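Side-chain contacts in MIP07328p (PDB 6FKK), which acts as an axon-guidance cue with chemorepellent activity, probably by presenting its sema domain to plexin-type receptors on other cells: residues A[71-76]-A[80-85]; A[157-162]-A[200-205]; A[206-211]-A[308-313]; A[403-408]-A[491-496]; A[520-525]-A[531-536]. All blocks are in the same frame, centred on the assembly; numbering follows the deposited sequence.

Interaction 1: residues A[71-76]-A[80-85]; sequences LCALKG and WDCHNY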
# COMPACT_ATOMS: atom_id res chain seq x y z
N LEU A 71 2.30 -29.68 -17.11
CA LEU A 71 3.59 -29.59 -16.44
C LEU A 71 3.47 -28.90 -15.09
O LEU A 71 4.21 -29.23 -14.15
CB LEU A 71 4.61 -28.87 -17.33
CG LEU A 71 4.41 -27.42 -17.80
CD1 LEU A 71 4.89 -26.40 -16.77
CD2 LEU A 71 5.12 -27.20 -19.13
N CYS A 72 2.54 -27.95 -14.96
CA CYS A 72 2.29 -27.32 -13.66
C CYS A 72 1.77 -28.35 -12.66
O CYS A 72 2.26 -28.43 -11.53
CB CYS A 72 1.31 -26.17 -13.82
SG CYS A 72 0.68 -25.49 -12.26
N ALA A 73 0.77 -29.14 -13.07
CA ALA A 73 0.28 -30.21 -12.20
C ALA A 73 1.35 -31.27 -11.99
O ALA A 73 1.42 -31.88 -10.91
CB ALA A 73 -0.98 -30.83 -12.79
N LEU A 74 2.19 -31.51 -13.00
CA LEU A 74 3.32 -32.41 -12.82
C LEU A 74 4.33 -31.84 -11.83
O LEU A 74 5.02 -32.61 -11.14
CB LEU A 74 4.00 -32.67 -14.17
CG LEU A 74 3.64 -33.96 -14.93
CD1 LEU A 74 2.16 -34.04 -15.24
CD2 LEU A 74 4.46 -34.06 -16.21
N LYS A 75 4.43 -30.51 -11.73
CA LYS A 75 5.36 -29.88 -10.81
C LYS A 75 4.94 -30.01 -9.35
O LYS A 75 5.70 -29.60 -8.46
CB LYS A 75 5.52 -28.39 -11.16
CG LYS A 75 6.43 -28.10 -12.33
CD LYS A 75 6.35 -26.63 -12.71
CE LYS A 75 7.21 -26.31 -13.92
NZ LYS A 75 7.08 -24.88 -14.32
N GLY A 76 3.76 -30.57 -9.09
CA GLY A 76 3.27 -30.73 -7.74
C GLY A 76 2.39 -29.62 -7.21
O GLY A 76 2.39 -29.37 -6.01
N TRP A 80 -6.18 -25.22 -8.70
CA TRP A 80 -6.42 -23.79 -8.57
C TRP A 80 -5.14 -22.99 -8.77
O TRP A 80 -5.19 -21.81 -9.15
CB TRP A 80 -7.06 -23.47 -7.22
CG TRP A 80 -6.24 -23.94 -6.05
CD1 TRP A 80 -6.17 -25.21 -5.55
CD2 TRP A 80 -5.40 -23.14 -5.22
NE1 TRP A 80 -5.32 -25.25 -4.47
CE2 TRP A 80 -4.84 -23.99 -4.24
CE3 TRP A 80 -5.06 -21.78 -5.20
CZ2 TRP A 80 -3.95 -23.53 -3.27
CZ3 TRP A 80 -4.18 -21.33 -4.23
CH2 TRP A 80 -3.64 -22.20 -3.28
N ASP A 81 -3.99 -23.61 -8.53
CA ASP A 81 -2.72 -22.94 -8.80
C ASP A 81 -2.36 -22.96 -10.28
O ASP A 81 -1.74 -22.01 -10.77
CB ASP A 81 -1.61 -23.60 -7.98
CG ASP A 81 -1.51 -23.04 -6.57
OD1 ASP A 81 -1.82 -21.85 -6.37
OD2 ASP A 81 -1.10 -23.80 -5.67
N CYS A 82 -2.75 -24.02 -11.00
CA CYS A 82 -2.38 -24.18 -12.41
C CYS A 82 -3.38 -23.42 -13.29
O CYS A 82 -4.17 -23.99 -14.05
CB CYS A 82 -2.30 -25.65 -12.78
SG CYS A 82 -1.01 -26.55 -11.88
N HIS A 83 -3.34 -22.10 -13.17
CA HIS A 83 -4.09 -21.19 -14.01
C HIS A 83 -3.19 -20.00 -14.35
O HIS A 83 -2.02 -19.95 -13.96
CB HIS A 83 -5.39 -20.73 -13.33
CG HIS A 83 -6.52 -21.70 -13.48
ND1 HIS A 83 -7.41 -21.65 -14.53
CD2 HIS A 83 -6.91 -22.74 -12.71
CE1 HIS A 83 -8.29 -22.62 -14.41
NE2 HIS A 83 -8.01 -23.30 -13.31
N ASN A 84 -3.75 -19.04 -15.07
CA ASN A 84 -3.01 -17.84 -15.49
C ASN A 84 -3.63 -16.63 -14.79
O ASN A 84 -4.55 -16.00 -15.31
CB ASN A 84 -3.02 -17.69 -17.01
CG ASN A 84 -2.16 -16.54 -17.48
OD1 ASN A 84 -1.20 -16.15 -16.80
ND2 ASN A 84 -2.48 -15.99 -18.64
N TYR A 85 -3.11 -16.32 -13.61
CA TYR A 85 -3.56 -15.15 -12.86
C TYR A 85 -2.78 -13.94 -13.34
O TYR A 85 -1.56 -13.86 -13.15
CB TYR A 85 -3.37 -15.37 -11.36
CG TYR A 85 -4.18 -16.52 -10.79
CD1 TYR A 85 -3.68 -17.81 -10.80
CD2 TYR A 85 -5.44 -16.30 -10.26
CE1 TYR A 85 -4.42 -18.87 -10.29
CE2 TYR A 85 -6.18 -17.35 -9.74
CZ TYR A 85 -5.67 -18.63 -9.76
OH TYR A 85 -6.41 -19.67 -9.25

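Interaction 2: residues A[157-162]-A[200-205]; sequences FADGHL and AIERNG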
# COMPACT_ATOMS: atom_id res chain seq x y z
N PHE A 157 6.01 0.63 -12.65
CA PHE A 157 6.49 1.00 -13.98
C PHE A 157 6.90 2.47 -13.95
O PHE A 157 6.04 3.36 -13.90
CB PHE A 157 5.41 0.74 -15.04
CG PHE A 157 5.93 0.77 -16.45
CD1 PHE A 157 6.51 -0.35 -17.01
CD2 PHE A 157 5.81 1.91 -17.22
CE1 PHE A 157 6.98 -0.33 -18.31
CE2 PHE A 157 6.28 1.94 -18.52
CZ PHE A 157 6.86 0.81 -19.07
N ALA A 158 8.21 2.72 -13.98
CA ALA A 158 8.75 4.06 -13.83
C ALA A 158 9.70 4.37 -14.98
O ALA A 158 10.64 3.62 -15.24
CB ALA A 158 9.49 4.21 -12.49
N ASP A 159 9.44 5.49 -15.66
CA ASP A 159 10.29 5.99 -16.74
C ASP A 159 10.53 4.92 -17.81
O ASP A 159 11.65 4.76 -18.32
CB ASP A 159 11.61 6.54 -16.20
CG ASP A 159 11.46 7.91 -15.59
OD1 ASP A 159 10.32 8.39 -15.45
OD2 ASP A 159 12.50 8.52 -15.24
N GLY A 160 9.48 4.18 -18.15
CA GLY A 160 9.52 3.22 -19.22
C GLY A 160 10.09 1.86 -18.88
O GLY A 160 10.26 1.04 -19.79
N HIS A 161 10.40 1.59 -17.62
CA HIS A 161 10.95 0.31 -17.21
C HIS A 161 10.11 -0.28 -16.08
O HIS A 161 9.44 0.44 -15.34
CB HIS A 161 12.41 0.42 -16.77
CG HIS A 161 13.35 0.78 -17.89
ND1 HIS A 161 13.97 -0.18 -18.66
CD2 HIS A 161 13.76 1.98 -18.36
CE1 HIS A 161 14.73 0.42 -19.56
NE2 HIS A 161 14.62 1.73 -19.40
N LEU A 162 10.15 -1.60 -15.97
CA LEU A 162 9.38 -2.33 -14.97
C LEU A 162 10.30 -2.69 -13.80
O LEU A 162 11.27 -3.43 -13.98
CB LEU A 162 8.76 -3.60 -15.57
CG LEU A 162 7.96 -4.48 -14.62
CD1 LEU A 162 6.81 -3.70 -14.02
CD2 LEU A 162 7.45 -5.72 -15.34
N ALA A 200 5.17 -0.60 -4.14
CA ALA A 200 6.29 0.07 -4.76
C ALA A 200 5.84 1.43 -5.27
O ALA A 200 4.83 1.52 -5.97
CB ALA A 200 6.87 -0.76 -5.91
N ILE A 201 6.57 2.48 -4.91
CA ILE A 201 6.22 3.85 -5.28
C ILE A 201 7.42 4.50 -5.94
O ILE A 201 8.55 4.40 -5.44
CB ILE A 201 5.78 4.68 -4.06
CG1 ILE A 201 4.74 3.93 -3.22
CG2 ILE A 201 5.22 6.01 -4.53
CD1 ILE A 201 3.37 3.84 -3.87
N GLU A 202 7.18 5.18 -7.06
CA GLU A 202 8.19 5.99 -7.72
C GLU A 202 8.19 7.39 -7.13
O GLU A 202 7.13 7.97 -6.88
CB GLU A 202 7.93 6.05 -9.23
CG GLU A 202 8.87 6.96 -10.00
CD GLU A 202 8.34 7.31 -11.38
OE1 GLU A 202 7.22 6.89 -11.72
OE2 GLU A 202 9.06 8.00 -12.14
N ARG A 203 9.38 7.94 -6.90
CA ARG A 203 9.49 9.27 -6.29
C ARG A 203 10.87 9.84 -6.52
O ARG A 203 11.87 9.24 -6.11
CB ARG A 203 9.19 9.19 -4.79
CG ARG A 203 9.31 10.51 -4.05
CD ARG A 203 8.12 11.42 -4.32
NE ARG A 203 8.14 12.60 -3.46
CZ ARG A 203 7.11 13.42 -3.29
NH1 ARG A 203 5.96 13.18 -3.91
NH2 ARG A 203 7.22 14.47 -2.49
N ASN A 204 10.93 11.01 -7.17
CA ASN A 204 12.12 11.86 -7.21
C ASN A 204 13.36 11.11 -7.71
O ASN A 204 14.44 11.18 -7.12
CB ASN A 204 12.39 12.49 -5.84
CG ASN A 204 11.34 13.51 -5.45
OD1 ASN A 204 10.70 14.12 -6.31
ND2 ASN A 204 11.16 13.71 -4.15
N GLY A 205 13.19 10.39 -8.82
CA GLY A 205 14.30 9.66 -9.38
C GLY A 205 14.62 8.35 -8.69
O GLY A 205 15.52 7.64 -9.14

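Interaction 3: residues A[206-211]-A[308-313]; sequences YVLFFF and DILAAF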
# COMPACT_ATOMS: atom_id res chain seq x y z
N TYR A 206 13.91 8.01 -7.62
CA TYR A 206 14.05 6.74 -6.94
C TYR A 206 12.82 5.87 -7.20
O TYR A 206 11.77 6.35 -7.66
CB TYR A 206 14.23 6.92 -5.43
CG TYR A 206 15.41 7.79 -5.03
CD1 TYR A 206 16.69 7.27 -4.98
CD2 TYR A 206 15.22 9.12 -4.68
CE1 TYR A 206 17.77 8.05 -4.61
CE2 TYR A 206 16.29 9.92 -4.31
CZ TYR A 206 17.56 9.38 -4.28
OH TYR A 206 18.63 10.16 -3.91
N VAL A 207 12.95 4.59 -6.89
CA VAL A 207 11.83 3.67 -6.78
C VAL A 207 11.88 3.08 -5.38
O VAL A 207 12.86 2.44 -5.00
CB VAL A 207 11.86 2.57 -7.85
CG1 VAL A 207 10.70 1.61 -7.65
CG2 VAL A 207 11.81 3.18 -9.24
N LEU A 208 10.83 3.32 -4.60
CA LEU A 208 10.75 2.86 -3.22
C LEU A 208 9.95 1.57 -3.15
O LEU A 208 8.91 1.43 -3.81
CB LEU A 208 10.10 3.93 -2.34
CG LEU A 208 10.71 5.33 -2.40
CD1 LEU A 208 9.77 6.35 -1.78
CD2 LEU A 208 12.06 5.36 -1.71
N PHE A 209 10.44 0.62 -2.36
CA PHE A 209 9.76 -0.65 -2.13
C PHE A 209 9.46 -0.80 -0.65
O PHE A 209 10.29 -0.46 0.20
CB PHE A 209 10.60 -1.84 -2.62
CG PHE A 209 10.86 -1.83 -4.10
CD1 PHE A 209 11.93 -1.13 -4.62
CD2 PHE A 209 10.03 -2.53 -4.96
CE1 PHE A 209 12.17 -1.12 -5.98
CE2 PHE A 209 10.27 -2.53 -6.32
CZ PHE A 209 11.34 -1.82 -6.83
N PHE A 210 8.27 -1.32 -0.34
CA PHE A 210 7.84 -1.53 1.03
C PHE A 210 7.55 -3.01 1.24
O PHE A 210 6.82 -3.62 0.44
CB PHE A 210 6.61 -0.69 1.36
CG PHE A 210 6.85 0.79 1.29
CD1 PHE A 210 6.80 1.46 0.08
CD2 PHE A 210 7.16 1.51 2.44
CE1 PHE A 210 7.03 2.82 0.01
CE2 PHE A 210 7.39 2.87 2.37
CZ PHE A 210 7.32 3.53 1.16
N PHE A 211 8.11 -3.59 2.30
CA PHE A 211 7.99 -5.02 2.53
C PHE A 211 8.33 -5.32 3.99
O PHE A 211 8.86 -4.47 4.71
CB PHE A 211 8.90 -5.82 1.60
CG PHE A 211 10.37 -5.53 1.78
CD1 PHE A 211 10.97 -4.47 1.13
CD2 PHE A 211 11.15 -6.33 2.60
CE1 PHE A 211 12.31 -4.20 1.30
CE2 PHE A 211 12.49 -6.07 2.77
CZ PHE A 211 13.08 -5.01 2.12
N ASP A 308 10.93 12.35 5.20
CA ASP A 308 11.60 11.62 6.28
C ASP A 308 12.12 10.27 5.81
O ASP A 308 13.16 9.81 6.30
CB ASP A 308 10.64 11.43 7.46
CG ASP A 308 10.43 12.71 8.25
OD1 ASP A 308 11.32 13.59 8.21
OD2 ASP A 308 9.38 12.82 8.93
N ILE A 309 11.42 9.63 4.88
CA ILE A 309 11.91 8.37 4.33
C ILE A 309 13.21 8.59 3.57
O ILE A 309 14.21 7.90 3.79
CB ILE A 309 10.85 7.72 3.42
CG1 ILE A 309 9.60 7.39 4.24
CG2 ILE A 309 11.40 6.48 2.75
CD1 ILE A 309 8.49 6.77 3.42
N LEU A 310 13.23 9.59 2.68
CA LEU A 310 14.43 9.86 1.90
C LEU A 310 15.56 10.37 2.78
O LEU A 310 16.74 10.22 2.42
CB LEU A 310 14.10 10.87 0.80
CG LEU A 310 13.07 10.42 -0.24
CD1 LEU A 310 12.75 11.54 -1.21
CD2 LEU A 310 13.59 9.20 -0.98
N ALA A 311 15.24 10.97 3.92
CA ALA A 311 16.28 11.50 4.79
C ALA A 311 17.01 10.40 5.55
O ALA A 311 18.17 10.56 5.91
CB ALA A 311 15.68 12.51 5.78
N ALA A 312 16.34 9.27 5.79
CA ALA A 312 16.97 8.17 6.51
C ALA A 312 18.18 7.63 5.77
O ALA A 312 19.13 7.14 6.39
CB ALA A 312 15.96 7.05 6.77
N PHE A 313 18.17 7.71 4.44
CA PHE A 313 19.27 7.22 3.63
C PHE A 313 20.43 8.21 3.55
O PHE A 313 21.39 7.97 2.81
CB PHE A 313 18.77 6.88 2.22
CG PHE A 313 17.63 5.91 2.21
CD1 PHE A 313 17.87 4.55 2.32
CD2 PHE A 313 16.32 6.35 2.11
CE1 PHE A 313 16.82 3.64 2.32
CE2 PHE A 313 15.27 5.45 2.10
CZ PHE A 313 15.52 4.10 2.21

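Interaction 4: residues A[403-408]-A[491-496]; sequences YDVIYS and QDPICA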
# COMPACT_ATOMS: atom_id res chain seq x y z
N TYR A 403 -8.88 18.02 6.36
CA TYR A 403 -8.58 16.76 7.03
C TYR A 403 -8.51 15.63 6.00
O TYR A 403 -9.29 15.61 5.05
CB TYR A 403 -9.65 16.41 8.08
CG TYR A 403 -9.85 17.48 9.14
CD1 TYR A 403 -9.10 17.47 10.31
CD2 TYR A 403 -10.79 18.48 8.96
CE1 TYR A 403 -9.29 18.44 11.28
CE2 TYR A 403 -10.98 19.45 9.93
CZ TYR A 403 -10.23 19.43 11.08
OH TYR A 403 -10.42 20.40 12.04
N ASP A 404 -7.58 14.71 6.21
CA ASP A 404 -7.52 13.49 5.42
C ASP A 404 -8.48 12.47 6.01
O ASP A 404 -8.31 12.05 7.16
CB ASP A 404 -6.10 12.94 5.38
CG ASP A 404 -5.15 13.81 4.57
OD1 ASP A 404 -5.64 14.75 3.91
OD2 ASP A 404 -3.93 13.55 4.60
N VAL A 405 -9.48 12.06 5.24
CA VAL A 405 -10.38 10.99 5.66
C VAL A 405 -9.73 9.66 5.30
O VAL A 405 -9.50 9.37 4.12
CB VAL A 405 -11.76 11.13 5.01
CG1 VAL A 405 -12.70 10.05 5.53
CG2 VAL A 405 -12.33 12.51 5.29
N ILE A 406 -9.42 8.86 6.31
CA ILE A 406 -8.65 7.63 6.13
C ILE A 406 -9.60 6.44 6.19
O ILE A 406 -10.41 6.32 7.12
CB ILE A 406 -7.55 7.51 7.20
CG1 ILE A 406 -6.61 8.71 7.10
CG2 ILE A 406 -6.79 6.21 7.03
CD1 ILE A 406 -5.77 8.92 8.34
N TYR A 407 -9.50 5.56 5.20
CA TYR A 407 -10.32 4.36 5.12
C TYR A 407 -9.44 3.13 5.34
O TYR A 407 -8.34 3.04 4.79
CB TYR A 407 -11.02 4.26 3.76
CG TYR A 407 -11.98 5.40 3.48
CD1 TYR A 407 -11.51 6.65 3.09
CD2 TYR A 407 -13.35 5.22 3.59
CE1 TYR A 407 -12.38 7.68 2.83
CE2 TYR A 407 -14.23 6.25 3.32
CZ TYR A 407 -13.74 7.48 2.95
OH TYR A 407 -14.61 8.52 2.68
N SER A 408 -9.93 2.20 6.15
CA SER A 408 -9.17 0.99 6.45
C SER A 408 -10.11 -0.20 6.49
O SER A 408 -11.22 -0.12 7.04
CB SER A 408 -8.44 1.12 7.79
OG SER A 408 -7.60 0.01 8.03
N GLN A 491 -19.70 13.03 12.49
CA GLN A 491 -18.43 13.74 12.56
C GLN A 491 -17.58 13.53 11.31
O GLN A 491 -16.35 13.57 11.36
CB GLN A 491 -17.65 13.36 13.82
CG GLN A 491 -18.27 13.89 15.09
CD GLN A 491 -17.40 13.67 16.30
OE1 GLN A 491 -16.89 12.57 16.52
NE2 GLN A 491 -17.22 14.72 17.10
N ASP A 492 -18.24 13.31 10.17
CA ASP A 492 -17.56 13.33 8.88
C ASP A 492 -17.31 14.78 8.48
O ASP A 492 -18.27 15.57 8.44
CB ASP A 492 -18.39 12.62 7.81
CG ASP A 492 -17.61 12.31 6.54
OD1 ASP A 492 -16.87 13.19 6.05
OD2 ASP A 492 -17.74 11.17 6.03
N PRO A 493 -16.07 15.18 8.20
CA PRO A 493 -15.80 16.58 7.85
C PRO A 493 -16.52 17.05 6.60
O PRO A 493 -16.58 18.26 6.35
CB PRO A 493 -14.28 16.62 7.66
CG PRO A 493 -13.90 15.20 7.36
CD PRO A 493 -14.85 14.36 8.16
N ILE A 494 -17.08 16.14 5.80
CA ILE A 494 -17.72 16.51 4.55
C ILE A 494 -19.24 16.64 4.68
O ILE A 494 -19.87 17.25 3.81
CB ILE A 494 -17.36 15.50 3.45
CG1 ILE A 494 -17.27 16.19 2.09
CG2 ILE A 494 -18.37 14.36 3.40
CD1 ILE A 494 -16.60 15.34 1.04
N CYS A 495 -19.84 16.10 5.74
CA CYS A 495 -21.28 16.21 5.97
C CYS A 495 -21.56 17.34 6.95
O CYS A 495 -20.93 17.41 8.01
CB CYS A 495 -21.87 14.90 6.51
SG CYS A 495 -21.51 13.38 5.58
N ALA A 496 -22.49 18.22 6.58
CA ALA A 496 -22.95 19.28 7.46
C ALA A 496 -24.47 19.33 7.39
O ALA A 496 -25.08 18.92 6.41
CB ALA A 496 -22.34 20.64 7.08

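Interaction 5: residues A[520-525]-A[531-536]; sequences LQSLNS and ALLCPH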
# COMPACT_ATOMS: atom_id res chain seq x y z
N LEU A 520 -24.44 23.41 10.39
CA LEU A 520 -23.89 23.00 11.68
C LEU A 520 -22.97 21.80 11.49
O LEU A 520 -23.30 20.86 10.76
CB LEU A 520 -25.01 22.64 12.68
CG LEU A 520 -25.86 23.79 13.22
CD1 LEU A 520 -26.90 23.25 14.18
CD2 LEU A 520 -24.98 24.83 13.89
N GLN A 521 -21.82 21.84 12.16
CA GLN A 521 -20.88 20.73 12.16
C GLN A 521 -19.98 20.86 13.37
O GLN A 521 -19.57 21.97 13.73
CB GLN A 521 -20.04 20.70 10.87
CG GLN A 521 -19.09 19.51 10.78
CD GLN A 521 -18.28 19.51 9.49
OE1 GLN A 521 -17.33 20.27 9.35
NE2 GLN A 521 -18.67 18.65 8.56
N SER A 522 -19.67 19.73 14.00
CA SER A 522 -18.83 19.71 15.20
C SER A 522 -17.90 18.50 15.10
O SER A 522 -18.34 17.36 15.33
CB SER A 522 -19.67 19.67 16.47
OG SER A 522 -18.85 19.75 17.62
N LEU A 523 -16.64 18.75 14.78
CA LEU A 523 -15.64 17.68 14.69
C LEU A 523 -14.76 17.59 15.92
O LEU A 523 -14.22 16.51 16.19
CB LEU A 523 -14.75 17.89 13.46
CG LEU A 523 -15.43 18.01 12.09
CD1 LEU A 523 -14.39 18.18 11.00
CD2 LEU A 523 -16.30 16.79 11.82
N ASN A 524 -14.60 18.68 16.66
CA ASN A 524 -13.69 18.75 17.80
C ASN A 524 -14.43 18.58 19.13
O ASN A 524 -14.14 19.28 20.10
CB ASN A 524 -12.93 20.08 17.78
CG ASN A 524 -11.65 20.03 18.60
OD1 ASN A 524 -11.19 18.96 18.99
ND2 ASN A 524 -11.07 21.20 18.84
N SER A 525 -15.37 17.64 19.19
CA SER A 525 -16.19 17.44 20.37
C SER A 525 -16.51 15.96 20.53
O SER A 525 -16.09 15.13 19.71
CB SER A 525 -17.48 18.26 20.29
OG SER A 525 -18.31 17.81 19.23
N ALA A 531 -24.19 16.31 19.01
CA ALA A 531 -25.64 16.26 18.88
C ALA A 531 -26.34 17.29 19.75
O ALA A 531 -27.52 17.59 19.51
CB ALA A 531 -26.15 14.86 19.21
N LEU A 532 -25.66 17.83 20.76
CA LEU A 532 -26.26 18.89 21.57
C LEU A 532 -26.43 20.17 20.76
O LEU A 532 -27.41 20.90 20.95
CB LEU A 532 -25.42 19.15 22.82
CG LEU A 532 -25.33 18.01 23.84
CD1 LEU A 532 -24.53 18.44 25.06
CD2 LEU A 532 -26.72 17.53 24.23
N LEU A 533 -25.48 20.45 19.87
CA LEU A 533 -25.61 21.62 19.00
C LEU A 533 -26.82 21.50 18.08
O LEU A 533 -27.42 22.51 17.72
CB LEU A 533 -24.33 21.80 18.17
CG LEU A 533 -23.11 22.48 18.79
CD1 LEU A 533 -22.53 21.67 19.95
CD2 LEU A 533 -22.05 22.72 17.72
N CYS A 534 -27.18 20.28 17.71
CA CYS A 534 -28.36 20.07 16.88
C CYS A 534 -29.61 20.56 17.63
O CYS A 534 -29.73 20.33 18.84
CB CYS A 534 -28.51 18.60 16.50
SG CYS A 534 -30.05 18.25 15.61
N PRO A 535 -30.54 21.24 16.95
CA PRO A 535 -31.71 21.78 17.64
C PRO A 535 -32.56 20.69 18.29
O PRO A 535 -32.51 19.51 17.92
CB PRO A 535 -32.49 22.48 16.52
CG PRO A 535 -31.46 22.81 15.50
CD PRO A 535 -30.46 21.69 15.55
N HIS A 536 -33.35 21.12 19.27
CA HIS A 536 -34.22 20.22 20.02
C HIS A 536 -35.33 19.66 19.15
O HIS A 536 -36.44 20.20 19.12
CB HIS A 536 -34.80 20.95 21.23
CG HIS A 536 -35.68 20.09 22.10
ND1 HIS A 536 -37.02 19.89 21.84
CD2 HIS A 536 -35.40 19.39 23.22
CE1 HIS A 536 -37.53 19.10 22.76
NE2 HIS A 536 -36.57 18.79 23.62

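Interaction 1: residues A[71-76]-A[80-85]
C72 and C82 approach to 5.8 Å between their CA atoms, where the end of helix 66-74 meets the loop that doubles back past it. The crosslink between them is a disulfide, SG of C72 to SG of C82 at 2.0 Å, with a chi3 of -86°, close to the perpendicular twist that a relaxed disulfide adopts. The two halves reach it differently: SG of C72 stands opposite the backbone N (chi1 170°), whereas SG of C82 lies beside its own N (chi1 -63°). The sulfur of C82 also sits beside the helix backbone, 3.4 Å from N of A73, while CB of A73 adds only a marginal contact at the exposed side. This is a worked example of a covalent bond closing a local loop: a Schellman motif at G76 ends the helix, and an inverse gamma turn centred on C82 redirects the chain. Beyond the loop, H83 pairs through its backbone with S104 and Y85 with T102, and strand 86-91 then opens its four-stranded antiparallel sheet.

Interaction 2: residues A[157-162]-A[200-205]
D159 and E202 present their carboxylates to each other across the contact, OD1 of D159 lying 3.6 Å from OE2 of E202. The side chains cross at about a right angle, and the carboxylate planes are turned 89° apart. Two acidic groups so placed would be costly by themselves, but K234 probably relieves the conflict: its NZ forms salt bridges with OD2 of D159 and with OE2 of E202, so one ammonium group may offset both charges.

The apolar part belongs to A158. Its CB rests against the carboxylate end of E202, 3.5 Å from CD and 3.8 Å from CG, so the methyl group touches the long side chain near its tip as well as along its shaft. E202 lies there because it is extended, with CG opposite the backbone N (chi1 175°) and the chain running straight on beyond CG. A158 and D159 are the first two residues of a type I' turn linking strands 154-158 and 161-165 into a tight beta hairpin, whose two central residues, D159 and G160, take the positive phi this turn requires. The hairpin leans on strand 196-203 of another sheet, consistent with neighbouring blades of the sema beta-propeller. An alanine in place of E202 would strip away the chain lying over the methyl of A158 and would probably leave K234 with D159 as its remaining acidic mate here.

The hairpin closes itself with two backbone bonds, N of A158 to O of H161 at 2.9 Å and N of H161 to O of A158, whereas strand 196-203 pairs with strand 206-214 through I201 and L208.

Interaction 3: residues A[206-211]-A[308-313]
CD2 of L310 touches two side chains of the strand, 4.0 Å from CD2 of Y206 and 4.2 Å from CD2 of L208. The contact is apolar throughout, and it divides into aliphatic and aromatic parts.

In the aliphatic part, L208 and L310 meet methyl to methyl with their side chains crossing at about a right angle. CG of L310 lies beside its backbone N (chi1 -62°); CD1 takes the extended place (chi2 175°), and it is the other branch, CD2, that turns to the strand.

The aromatic part has two different geometries. I309 and F210 come from opposite directions, and CD1 of I309 lies at the edge of the F210 ring, near its plane, 4.1 Å from CZ and 4.2 Å from CE2. L310 instead approaches the ring of Y206 obliquely. Y206, L208 and F210 are alternate residues of one strand, so they share a face, and two consecutive residues of the helix are enough to engage all three.

The axes pass 11.6 Å apart with 97° between their directions, so the helix lies almost square across the strand. R231 on strand 225-233 touches Y206, L208 and F313, extending the same surface. Helix 306-312, which directly follows strand 298-305, thus packs across the locally antiparallel strands 196-203, 206-214 and 225-233 of the sema domain, a fold of the beta-propeller class.

Interaction 4: residues A[403-408]-A[491-496]
P493 makes every close approach from its side: one proline ring in the plexin repeat meets two alternate residues of a sema-domain strand, Y403 and V405. The closer approach is made by its CG, 3.7 Å from CG2 of V405. Its CB faces the tyrosine instead, 4.2 Å from CD2 of Y403, and meets that ring obliquely. V405 presents CG2 because CG1 takes the place opposite the backbone N (chi1 -177°), leaving CG2 opposite the carbonyl carbon and facing the proline.

The proline is held in position by the turn that carries it. A type I turn runs from D492 to C495, with N of C495 bonded to O of D492 at 3.2 Å. Within it, N of I494 donates to OD1 of D492 at 3.0 Å, an Asx turn whose donor comes from the anti side of the carboxylate and 26° out of its plane, along a fairly straight bond of 163°. The other carboxylate oxygen, OD2, accepts from ND1 of H476, so D492 is gripped at both oxygens. Nearby, C495 forms a disulfide with C478, and I438 of strand 432-442 packs against both V405 and P493.

The chemistry is therefore divided: hydrogen bonds and a disulfide probably help to hold the turn's shape, while between these two segments the contact is apolar packing, with polar bonds beside it such as that of OH of Y407 to O of L475.

Interaction 5: residues A[520-525]-A[531-536]
L520 makes the more closely packed half of the contact with a single methyl. Its CD1 lies 3.7 Å from O of L533 and 4.4 Å from CA of C534, and it meets CD of the P535 ring head on, at 4.1 Å. The methyl gets there through an extended side chain, chi2 being 180°, so that one leucine touches three successive residues just as the chain leaves helix 527-533.

The other half is sparser. CB of S522 meets CD2 of L533 at 4.1 Å, and L533 is largely open to solvent although it lies over the loop. The hydroxyl of S522 takes no part across the contact: it stands opposite its backbone N (chi1 -176°), and OG of S522 shares a 2.6 Å hydrogen bond with OG of S525, which pins the loop to itself.

C534 carries a disulfide to C484, joining this end of the chain to helix 484-489, whose L485 and L488 also touch C534. L520 ends strand 519-520 and bonds through its backbone to W497 of strand 495-498, while S522 and S525 pack on A530 of helix 527-533.

Overall arrangement
The five contacts follow one another along the chain without overlap, three in the sema domain, one between domains and one in the plexin repeat. Interactions 2 and 3 have centres about 13 Å apart and touch directly, since strands 196-203 and 206-214 are antiparallel neighbours in one sheet; one packs on a hairpin, the other under helix 306-312. Interaction 4 joins strand 402-410 to the plexin repeat, and interaction 5, its centre about 16 Å from that of interaction 4, shares that module through hydrogen bonds from Q521 and Q491. Interaction 1 lies farthest off, about 59 Å from interaction 5 between centres. Together they sample a propeller body with, fixed to one side, the plexin repeat that ends the modelled chain.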